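Local coordinates for putative uncharacterized protein (Ustilago maydis, PDB 4GNX) that binds single-stranded DNA as a subunit of replication protein A, through a chain of several OB-fold domains, one of them carrying a zinc ion, at residues T23-I28 against K39-N44; C311-C316 against E331-S336. One frame throughout, in Å; residues are numbered along the deposited sequence.

Contact 1: T23-I28 against K39-N44; sequences TSKSDI and KLFSVN. With nucleotides of chain G.
The antiparallel hairpin of strands 17-30 and 39-46 in an OB fold brings Leu40 to the single-stranded DNA: its CD2 sits over the face of the thymine of nucleotide DT3 of chain G, beside C6 and 3.8 Å from the sugar O4'. An apolar, branched side chain suits this place, where it can pack against ring and sugar. Behind it, the backbones pair. Asn44 N donates to Ser24 O (2.8 Å) in the carbonyl plane, whereas Thr23 N reaches Asn44 O (3.0 Å) from above its plane. Ser26 N meets Ser42 O at 2.7 Å, nearly along the C=O axis. On the face of Lys25 and Val43, the lysine methylene CG packs on Val43 CG2 (3.9 Å) and lies at the edge of the Phe41 ring. Its NZ leads off to the carbonyls of Tyr65 and Leu68, and Tyr65 meets the Phe41 ring edge-to-face. At Ser26 a small hydroxyl takes the part of a backbone carbonyl. Ser26 OG, tucked between its own N and carbonyl carbon (chi1 73°), accepts from Ser42 N at 2.7 Å and donates to a lone pair of Asp27 O at 2.6 Å.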
# COMPACT_ATOMS: atom_id res chain seq x y z
N THR C 23 23.95 12.64 10.37
CA THR C 23 23.50 11.36 10.88
C THR C 23 23.60 10.26 9.84
O THR C 23 23.81 9.11 10.20
CB THR C 23 22.06 11.43 11.34
OG1 THR C 23 21.25 11.79 10.22
CG2 THR C 23 21.92 12.45 12.44
N SER C 24 23.45 10.60 8.56
CA SER C 24 23.66 9.62 7.49
C SER C 24 24.00 10.28 6.17
O SER C 24 23.66 11.44 5.94
CB SER C 24 22.42 8.77 7.27
OG SER C 24 21.44 9.53 6.60
N LYS C 25 24.62 9.51 5.31
CA LYS C 25 25.16 10.02 4.06
C LYS C 25 24.92 8.99 2.97
O LYS C 25 25.13 7.80 3.17
CB LYS C 25 26.66 10.28 4.23
CG LYS C 25 27.40 10.77 2.98
CD LYS C 25 28.71 11.51 3.32
CE LYS C 25 29.94 10.64 3.15
NZ LYS C 25 31.18 11.40 2.81
N SER C 26 24.47 9.44 1.82
CA SER C 26 24.18 8.53 0.73
C SER C 26 25.49 8.18 0.05
O SER C 26 26.49 8.87 0.23
CB SER C 26 23.30 9.23 -0.27
OG SER C 26 24.07 10.17 -0.98
N ASP C 27 25.48 7.11 -0.73
CA ASP C 27 26.50 6.92 -1.75
C ASP C 27 26.39 8.01 -2.82
O ASP C 27 25.47 8.85 -2.79
CB ASP C 27 26.39 5.53 -2.38
CG ASP C 27 26.80 4.43 -1.42
OD1 ASP C 27 27.24 4.77 -0.30
OD2 ASP C 27 26.69 3.22 -1.78
N ILE C 28 27.32 8.01 -3.75
CA ILE C 28 27.24 8.92 -4.87
C ILE C 28 26.38 8.27 -5.96
O ILE C 28 26.66 7.16 -6.42
CB ILE C 28 28.63 9.33 -5.36
CG1 ILE C 28 29.29 10.20 -4.30
CG2 ILE C 28 28.54 10.05 -6.69
CD1 ILE C 28 30.79 10.35 -4.44
N LYS C 39 25.55 13.49 -11.45
CA LYS C 39 25.79 12.90 -10.13
C LYS C 39 25.30 13.72 -8.94
O LYS C 39 25.13 14.94 -9.02
CB LYS C 39 27.27 12.54 -9.95
CG LYS C 39 28.24 13.71 -9.96
CD LYS C 39 29.63 13.23 -9.60
CE LYS C 39 30.70 14.24 -9.96
NZ LYS C 39 31.99 13.90 -9.29
N LEU C 40 25.07 13.03 -7.83
CA LEU C 40 24.60 13.67 -6.62
C LEU C 40 24.81 12.81 -5.39
O LEU C 40 25.13 11.62 -5.48
CB LEU C 40 23.11 13.98 -6.75
CG LEU C 40 22.14 12.81 -6.71
CD1 LEU C 40 21.73 12.45 -5.29
CD2 LEU C 40 20.91 13.17 -7.53
N PHE C 41 24.62 13.42 -4.24
CA PHE C 41 24.65 12.68 -3.01
C PHE C 41 23.83 13.47 -2.02
O PHE C 41 23.46 14.62 -2.28
CB PHE C 41 26.08 12.50 -2.49
CG PHE C 41 26.56 13.66 -1.67
CD1 PHE C 41 26.70 13.53 -0.29
CD2 PHE C 41 26.84 14.89 -2.26
CE1 PHE C 41 27.12 14.61 0.48
CE2 PHE C 41 27.27 15.96 -1.49
CZ PHE C 41 27.42 15.83 -0.12
N SER C 42 23.56 12.87 -0.88
CA SER C 42 22.83 13.58 0.12
C SER C 42 23.22 13.15 1.50
O SER C 42 23.77 12.08 1.72
CB SER C 42 21.33 13.36 -0.06
OG SER C 42 21.00 12.02 0.23
N VAL C 43 22.89 14.01 2.44
CA VAL C 43 23.26 13.84 3.81
C VAL C 43 22.04 14.20 4.64
O VAL C 43 21.24 15.06 4.25
CB VAL C 43 24.42 14.81 4.10
CG1 VAL C 43 24.15 15.67 5.33
CG2 VAL C 43 25.74 14.06 4.17
N ASN C 44 21.88 13.53 5.77
CA ASN C 44 20.84 13.93 6.71
C ASN C 44 21.50 14.64 7.87
O ASN C 44 22.61 14.30 8.28
CB ASN C 44 19.99 12.74 7.16
CG ASN C 44 18.93 12.34 6.14
OD1 ASN C 44 18.88 12.86 5.02
ND2 ASN C 44 18.06 11.40 6.52
P DT G 3 16.02 13.80 -12.24
OP1 DT G 3 15.98 13.19 -13.60
OP2 DT G 3 14.76 14.17 -11.56
O5' DT G 3 16.82 12.80 -11.30
C5' DT G 3 17.82 11.93 -11.86
C4' DT G 3 18.11 10.79 -10.92
O4' DT G 3 18.35 11.32 -9.60
C3' DT G 3 16.97 9.78 -10.78
O3' DT G 3 17.52 8.46 -10.82
C2' DT G 3 16.38 10.10 -9.41
C1' DT G 3 17.60 10.57 -8.66
N1 DT G 3 17.34 11.44 -7.50
C2 DT G 3 17.49 10.90 -6.24
O2 DT G 3 17.80 9.73 -6.05
N3 DT G 3 17.23 11.77 -5.21
C4 DT G 3 16.87 13.10 -5.31
O4 DT G 3 16.69 13.76 -4.28
C5 DT G 3 16.74 13.61 -6.66
C7 DT G 3 16.35 15.04 -6.86
C6 DT G 3 16.98 12.77 -7.67

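Contact 2: C311-C316 against E331-S336; sequences CASEGC and EKCDRS. With ZN (zinc ion), chain I.
Glu331 opens a type I turn that runs to Asp334, and its carboxylate leaves the zinc side to pair with Arg329. At Lys332 the side chain comes back across: CG is anti to the backbone N (chi1 -179°), and the chain passes beside Cys316, with CD 3.7 Å from Cys316 SG. A long aliphatic stem can flank a sulfur in this way, while the ammonium group beyond it may ease the negative charge that four thiolates gather round one metal. Cys333 is this segment's zinc ligand. Its SG sits between its own N and carbonyl carbon (chi1 61°) and binds zinc at 2.4 Å. Beside it on the same ion sits Cys311 SG, 2.3 Å from zinc; Cys311 SG and Cys333 SG are 3.0 Å apart. Ser313 OG lies 3.1 Å from Cys333 SG and is hydrogen-bonded to Tyr337 OH, which would help to place it beside the sulfur. Cys316 SG, 2.4 Å from zinc, arrives from a type II turn spanning Ser313 to Cys316, in which Gly315 suits a positive phi. Past the ligand, Asp334 adopts a positive phi too (47°) and joins Arg335 opposite Cys330 in a G1 beta bulge. With Cys330 as fourth ligand, two cysteine-bearing turns close on one ion, the arrangement of a zinc ribbon, here inserted in the C-terminal OB domain of what is probably the large replication protein A subunit.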
# COMPACT_ATOMS: atom_id res chain seq x y z
N CYS C 311 -11.48 -37.91 -6.75
CA CYS C 311 -11.50 -39.20 -6.06
C CYS C 311 -11.97 -39.08 -4.62
O CYS C 311 -11.50 -38.21 -3.88
CB CYS C 311 -10.11 -39.82 -6.09
SG CYS C 311 -9.84 -41.33 -5.13
N ALA C 312 -12.86 -39.99 -4.22
CA ALA C 312 -13.43 -39.98 -2.87
C ALA C 312 -12.53 -40.63 -1.80
O ALA C 312 -12.97 -40.89 -0.67
CB ALA C 312 -14.82 -40.61 -2.88
N SER C 313 -11.26 -40.86 -2.14
CA SER C 313 -10.30 -41.41 -1.18
C SER C 313 -9.82 -40.32 -0.26
O SER C 313 -9.57 -39.19 -0.70
CB SER C 313 -9.09 -42.04 -1.88
OG SER C 313 -9.33 -43.40 -2.23
N GLU C 314 -9.69 -40.67 1.01
CA GLU C 314 -9.04 -39.82 2.01
C GLU C 314 -7.65 -39.44 1.51
O GLU C 314 -6.86 -40.31 1.10
CB GLU C 314 -8.98 -40.55 3.36
CG GLU C 314 -8.09 -39.90 4.43
CD GLU C 314 -8.50 -38.48 4.78
OE1 GLU C 314 -9.65 -38.08 4.50
OE2 GLU C 314 -7.65 -37.75 5.36
N GLY C 315 -7.36 -38.14 1.51
CA GLY C 315 -6.04 -37.65 1.12
C GLY C 315 -5.83 -37.51 -0.38
O GLY C 315 -4.96 -36.73 -0.80
N CYS C 316 -6.61 -38.25 -1.17
CA CYS C 316 -6.47 -38.30 -2.65
C CYS C 316 -7.41 -37.33 -3.40
O CYS C 316 -8.60 -37.20 -3.06
CB CYS C 316 -6.64 -39.73 -3.16
SG CYS C 316 -6.32 -39.99 -4.93
N GLU C 331 -7.66 -43.95 -10.90
CA GLU C 331 -6.52 -44.78 -11.33
C GLU C 331 -5.60 -45.11 -10.16
O GLU C 331 -5.43 -46.27 -9.81
CB GLU C 331 -5.71 -44.11 -12.46
CG GLU C 331 -6.41 -44.01 -13.81
CD GLU C 331 -7.13 -45.28 -14.19
OE1 GLU C 331 -8.27 -45.48 -13.71
OE2 GLU C 331 -6.57 -46.07 -14.97
N LYS C 332 -5.03 -44.06 -9.56
CA LYS C 332 -4.06 -44.16 -8.46
C LYS C 332 -4.53 -45.12 -7.38
O LYS C 332 -3.80 -46.06 -7.01
CB LYS C 332 -3.79 -42.78 -7.83
CG LYS C 332 -2.77 -42.79 -6.69
CD LYS C 332 -3.34 -42.17 -5.42
CE LYS C 332 -2.25 -41.73 -4.45
NZ LYS C 332 -1.56 -40.48 -4.87
N CYS C 333 -5.73 -44.87 -6.86
CA CYS C 333 -6.24 -45.71 -5.79
C CYS C 333 -7.07 -46.90 -6.32
O CYS C 333 -7.58 -47.70 -5.53
CB CYS C 333 -6.90 -44.91 -4.66
SG CYS C 333 -8.32 -43.90 -5.07
N ASP C 334 -7.16 -47.01 -7.65
CA ASP C 334 -7.63 -48.24 -8.31
C ASP C 334 -8.92 -48.75 -7.66
O ASP C 334 -8.92 -49.75 -6.94
CB ASP C 334 -6.51 -49.29 -8.29
CG ASP C 334 -6.87 -50.57 -9.06
OD1 ASP C 334 -7.99 -50.68 -9.60
OD2 ASP C 334 -6.01 -51.48 -9.12
N ARG C 335 -10.02 -48.04 -7.92
CA ARG C 335 -11.32 -48.32 -7.30
C ARG C 335 -12.39 -47.41 -7.91
O ARG C 335 -12.09 -46.60 -8.79
CB ARG C 335 -11.25 -48.11 -5.79
CG ARG C 335 -12.37 -48.77 -5.02
CD ARG C 335 -12.60 -48.11 -3.67
NE ARG C 335 -13.63 -48.86 -2.98
CZ ARG C 335 -14.88 -48.45 -2.80
NH1 ARG C 335 -15.26 -47.26 -3.24
NH2 ARG C 335 -15.75 -49.23 -2.16
N SER C 336 -13.63 -47.55 -7.44
CA SER C 336 -14.78 -46.82 -7.95
C SER C 336 -15.78 -46.46 -6.87
O SER C 336 -15.99 -47.23 -5.93
CB SER C 336 -15.49 -47.59 -9.07
OG SER C 336 -14.68 -47.67 -10.23
ZN ZN I . -7.65 -41.75 -5.74

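Contact 1 is partly buried in the body of an OB domain, while contact 2 is a surface site about 43 Å from the centre of the chain; the centres of the two contacts lie 64 Å apart, on opposite sides of the chain's centre. They share no element. Residues 23-28 and 39-44 belong to neighbouring strands of one sheet, so their pairing rests mostly on backbone hydrogen bonds, with one place taken by a serine hydroxyl. Residues 311-316 and 331-336 have no hydrogen bond between them, and the zinc ion supplies the join through sulfur. Both contacts lie close to bound DNA, contact 2 with its nearest atom about 4 Å away.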